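Local coordinates for protein proliferating cell nuclear antigen (Entamoeba histolytica, PDB 3P91) that probably encircles DNA as a ring of three subunits and raises the processivity of DNA polymerase delta during replication, at residues 136-149 against 219-233. Numbering follows the deposited sequence.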
# COMPACT_ATOMS: atom_id res chain seq x y z
N GLN A 136 -15.30 34.89 20.93
CA GLN A 136 -14.17 35.80 21.00
C GLN A 136 -13.03 35.01 21.57
O GLN A 136 -13.00 34.72 22.77
CB GLN A 136 -14.48 37.03 21.83
CG GLN A 136 -14.88 36.74 23.24
CD GLN A 136 -14.96 38.00 24.05
OE1 GLN A 136 -14.81 39.10 23.53
NE2 GLN A 136 -15.21 37.85 25.35
N SER A 137 -12.10 34.62 20.71
CA SER A 137 -11.07 33.66 21.08
C SER A 137 -9.93 34.30 21.87
O SER A 137 -9.66 35.49 21.74
CB SER A 137 -10.54 32.94 19.84
OG SER A 137 -10.10 33.86 18.86
N ASP A 138 -9.28 33.49 22.71
CA ASP A 138 -8.16 33.93 23.54
C ASP A 138 -6.84 33.89 22.78
O ASP A 138 -5.94 34.67 23.05
CB ASP A 138 -8.05 33.05 24.79
CG ASP A 138 -9.19 33.27 25.77
OD1 ASP A 138 -9.60 32.29 26.43
OD2 ASP A 138 -9.66 34.43 25.90
N ALA A 139 -6.75 32.97 21.83
CA ALA A 139 -5.55 32.84 21.00
C ALA A 139 -5.89 32.24 19.65
O ALA A 139 -6.79 31.40 19.54
CB ALA A 139 -4.50 32.01 21.70
N ILE A 140 -5.17 32.67 18.62
CA ILE A 140 -5.36 32.16 17.27
C ILE A 140 -4.05 31.58 16.76
O ILE A 140 -3.07 32.29 16.57
CB ILE A 140 -5.84 33.25 16.30
CG1 ILE A 140 -7.21 33.77 16.73
CG2 ILE A 140 -5.91 32.71 14.90
CD1 ILE A 140 -7.64 35.00 15.99
N ILE A 141 -4.05 30.27 16.54
CA ILE A 141 -2.84 29.58 16.17
C ILE A 141 -2.81 29.20 14.71
O ILE A 141 -3.78 28.67 14.18
CB ILE A 141 -2.69 28.31 16.99
CG1 ILE A 141 -2.65 28.66 18.47
CG2 ILE A 141 -1.44 27.57 16.57
CD1 ILE A 141 -2.89 27.50 19.37
N THR A 142 -1.69 29.47 14.06
CA THR A 142 -1.50 29.10 12.67
C THR A 142 -0.27 28.23 12.56
O THR A 142 0.76 28.51 13.16
CB THR A 142 -1.33 30.34 11.78
OG1 THR A 142 -2.53 31.12 11.82
CG2 THR A 142 -1.03 29.92 10.35
N LEU A 143 -0.39 27.16 11.78
CA LEU A 143 0.59 26.11 11.79
C LEU A 143 0.42 25.29 10.53
O LEU A 143 -0.68 25.22 10.01
CB LEU A 143 0.34 25.24 13.01
CG LEU A 143 0.69 23.76 12.87
CD1 LEU A 143 2.20 23.55 12.75
CD2 LEU A 143 0.14 23.01 14.06
N SER A 144 1.50 24.71 10.03
CA SER A 144 1.42 23.79 8.91
C SER A 144 0.29 22.80 9.15
O SER A 144 0.24 22.15 10.19
CB SER A 144 2.75 23.05 8.72
OG SER A 144 2.60 21.87 7.96
N SER A 145 -0.62 22.69 8.19
CA SER A 145 -1.76 21.79 8.34
C SER A 145 -1.31 20.34 8.28
O SER A 145 -1.93 19.46 8.89
CB SER A 145 -2.77 22.05 7.23
OG SER A 145 -2.16 21.89 5.96
N ALA A 146 -0.24 20.08 7.54
CA ALA A 146 0.30 18.74 7.39
C ALA A 146 1.01 18.27 8.67
O ALA A 146 0.94 17.09 9.03
CB ALA A 146 1.24 18.67 6.21
N GLU A 147 1.68 19.19 9.36
CA GLU A 147 2.30 18.86 10.64
C GLU A 147 1.23 18.70 11.69
O GLU A 147 1.34 17.85 12.58
CB GLU A 147 3.30 19.95 11.07
N PHE A 148 0.17 19.49 11.59
CA PHE A 148 -0.94 19.33 12.52
C PHE A 148 -1.66 18.00 12.33
O PHE A 148 -2.13 17.39 13.28
CB PHE A 148 -1.93 20.48 12.39
CG PHE A 148 -3.07 20.38 13.35
CD1 PHE A 148 -2.87 20.59 14.71
CD2 PHE A 148 -4.34 20.04 12.92
CE1 PHE A 148 -3.92 20.48 15.60
CE2 PHE A 148 -5.38 19.93 13.80
CZ PHE A 148 -5.18 20.15 15.14
N LEU A 149 -1.74 17.55 11.08
CA LEU A 149 -2.37 16.27 10.81
C LEU A 149 -1.54 15.14 11.39
O LEU A 149 -2.06 14.21 12.02
CB LEU A 149 -2.55 16.09 9.31
CG LEU A 149 -3.08 14.72 8.87
CD1 LEU A 149 -4.34 14.37 9.63
CD2 LEU A 149 -3.30 14.72 7.38
N ALA A 219 -8.74 17.30 11.04
CA ALA A 219 -7.38 17.59 10.63
C ALA A 219 -7.08 17.07 9.23
O ALA A 219 -6.18 17.56 8.56
CB ALA A 219 -6.40 17.00 11.62
N LYS A 220 -7.85 16.08 8.80
CA LYS A 220 -7.65 15.46 7.50
C LYS A 220 -8.03 16.38 6.35
O LYS A 220 -7.93 16.00 5.19
CB LYS A 220 -8.45 14.17 7.39
CG LYS A 220 -8.07 13.12 8.39
CD LYS A 220 -9.02 11.93 8.29
CE LYS A 220 -8.76 10.93 9.41
NZ LYS A 220 -9.76 9.83 9.37
N SER A 221 -8.45 17.60 6.68
CA SER A 221 -8.80 18.59 5.66
C SER A 221 -7.56 19.35 5.18
O SER A 221 -7.66 20.27 4.38
CB SER A 221 -9.84 19.57 6.21
OG SER A 221 -11.04 18.90 6.53
N ALA A 222 -6.40 18.94 5.69
CA ALA A 222 -5.12 19.57 5.38
C ALA A 222 -4.90 19.90 3.90
O ALA A 222 -4.40 20.96 3.58
CB ALA A 222 -3.97 18.72 5.93
N PRO A 223 -5.25 18.97 3.01
CA PRO A 223 -5.06 19.21 1.57
C PRO A 223 -5.63 20.55 1.06
O PRO A 223 -5.16 21.06 0.05
CB PRO A 223 -5.82 18.05 0.93
CG PRO A 223 -5.70 16.95 1.92
CD PRO A 223 -5.79 17.63 3.27
N LEU A 224 -6.60 21.11 1.77
CA LEU A 224 -7.24 22.34 1.31
C LEU A 224 -6.35 23.56 1.44
O LEU A 224 -6.58 24.57 0.77
CB LEU A 224 -8.54 22.59 2.07
CG LEU A 224 -9.79 21.87 1.59
CD1 LEU A 224 -10.92 22.16 2.53
CD2 LEU A 224 -10.15 22.30 0.18
N ALA A 225 -5.35 23.48 2.30
CA ALA A 225 -4.60 24.67 2.66
C ALA A 225 -3.28 24.31 3.29
O ALA A 225 -3.21 23.35 4.05
CB ALA A 225 -5.41 25.50 3.62
N ASP A 226 -2.24 25.07 2.98
CA ASP A 226 -0.90 24.80 3.50
C ASP A 226 -0.86 24.82 5.03
O ASP A 226 -0.21 23.97 5.66
CB ASP A 226 0.11 25.79 2.94
CG ASP A 226 0.63 25.39 1.57
OD1 ASP A 226 1.00 24.21 1.40
OD2 ASP A 226 0.64 26.25 0.67
N ASN A 227 -1.55 25.79 5.61
CA ASN A 227 -1.64 25.94 7.05
C ASN A 227 -3.05 25.72 7.59
O ASN A 227 -4.03 25.84 6.86
CB ASN A 227 -1.14 27.33 7.46
CG ASN A 227 0.35 27.51 7.25
OD1 ASN A 227 1.14 26.63 7.59
ND2 ASN A 227 0.75 28.64 6.70
N VAL A 228 -3.15 25.37 8.87
CA VAL A 228 -4.44 25.29 9.54
C VAL A 228 -4.52 26.38 10.60
O VAL A 228 -3.53 26.66 11.27
CB VAL A 228 -4.67 23.92 10.20
CG1 VAL A 228 -3.58 23.62 11.20
CG2 VAL A 228 -6.04 23.87 10.87
N LYS A 229 -5.69 27.00 10.74
CA LYS A 229 -5.87 28.01 11.77
C LYS A 229 -6.84 27.57 12.86
O LYS A 229 -8.02 27.31 12.60
CB LYS A 229 -6.30 29.34 11.18
CG LYS A 229 -6.05 30.51 12.12
CD LYS A 229 -6.54 31.81 11.55
CE LYS A 229 -8.04 31.88 11.62
NZ LYS A 229 -8.53 33.25 11.32
N LEU A 230 -6.33 27.48 14.08
CA LEU A 230 -7.14 27.11 15.23
C LEU A 230 -7.40 28.34 16.08
O LEU A 230 -6.46 28.94 16.62
CB LEU A 230 -6.42 26.07 16.07
CG LEU A 230 -5.90 24.77 15.44
CD1 LEU A 230 -4.88 25.05 14.35
CD2 LEU A 230 -5.27 23.91 16.52
N SER A 231 -8.66 28.71 16.20
CA SER A 231 -9.05 29.80 17.07
C SER A 231 -9.51 29.23 18.40
O SER A 231 -10.52 28.52 18.46
CB SER A 231 -10.15 30.62 16.43
OG SER A 231 -9.66 31.26 15.27
N LEU A 232 -8.78 29.55 19.45
CA LEU A 232 -8.88 28.86 20.73
C LEU A 232 -9.52 29.69 21.85
O LEU A 232 -9.11 30.82 22.11
CB LEU A 232 -7.48 28.40 21.15
CG LEU A 232 -7.29 27.41 22.30
CD1 LEU A 232 -8.20 26.21 22.12
CD2 LEU A 232 -5.84 26.99 22.38
N SER A 233 -10.52 29.11 22.52
CA SER A 233 -11.16 29.72 23.68
C SER A 233 -11.34 28.67 24.78
O SER A 233 -11.54 27.49 24.48
CB SER A 233 -12.53 30.29 23.31
OG SER A 233 -12.47 31.05 22.12
O HOH W 1 -4.63 19.62 9.76
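Ile141 and Leu230 exchange both of their backbone hydrogen bonds as one of three hydrogen-bonded pairs joining antiparallel strands 139-144 and 227-232; Ala139 with Leu232 and Leu143 with Val228 are the others. At the start of strand 139-144 the ladder is distorted by a classic beta bulge, where Leu232 O accepts from both Asp138 N (2.7 Å) and Ala139 N (3.2 Å). Beyond the last hydrogen-bonded pair, Leu143 with Val228, Ser145 N donates to Asp226 O almost straight (2.9 Å, 169° at the hydrogen). With chi1 at 58°, Ser145 OG sits between its own N and carbonyl carbon and reaches the turn before strand 227-232, donating to Ala225 O at 2.6 Å in the carbonyl plane. Ser144, at the N-cap of helix 145-158, accepts from Glu147 N through OG, and a water bridges Ser145 O and Ala219 O. Ile141, Leu230 and Val228 pack on one face of the sheet. The Phe148 ring meets Val228 CG1, Leu230 CD2 and Ala219 CB obliquely; CG anti to the backbone N (chi1 -179°) carries it off the helix toward the strand, where Met240 also touches it. Leu149 CD1 lies against Ala219 CB at 3.9 Å. On the reverse face, the aliphatic part of Lys229 runs across Ile140, Lys229 CD lying 3.5 Å from Ile140 CG2, and passes Thr142 OG1. Main-chain bonds thus set the strand register, while the buried Ser145 hydroxyl, bonded to Ala225 O, and the Phe148 ring fix the start of helix 145-158 against the turn and strand 227-232.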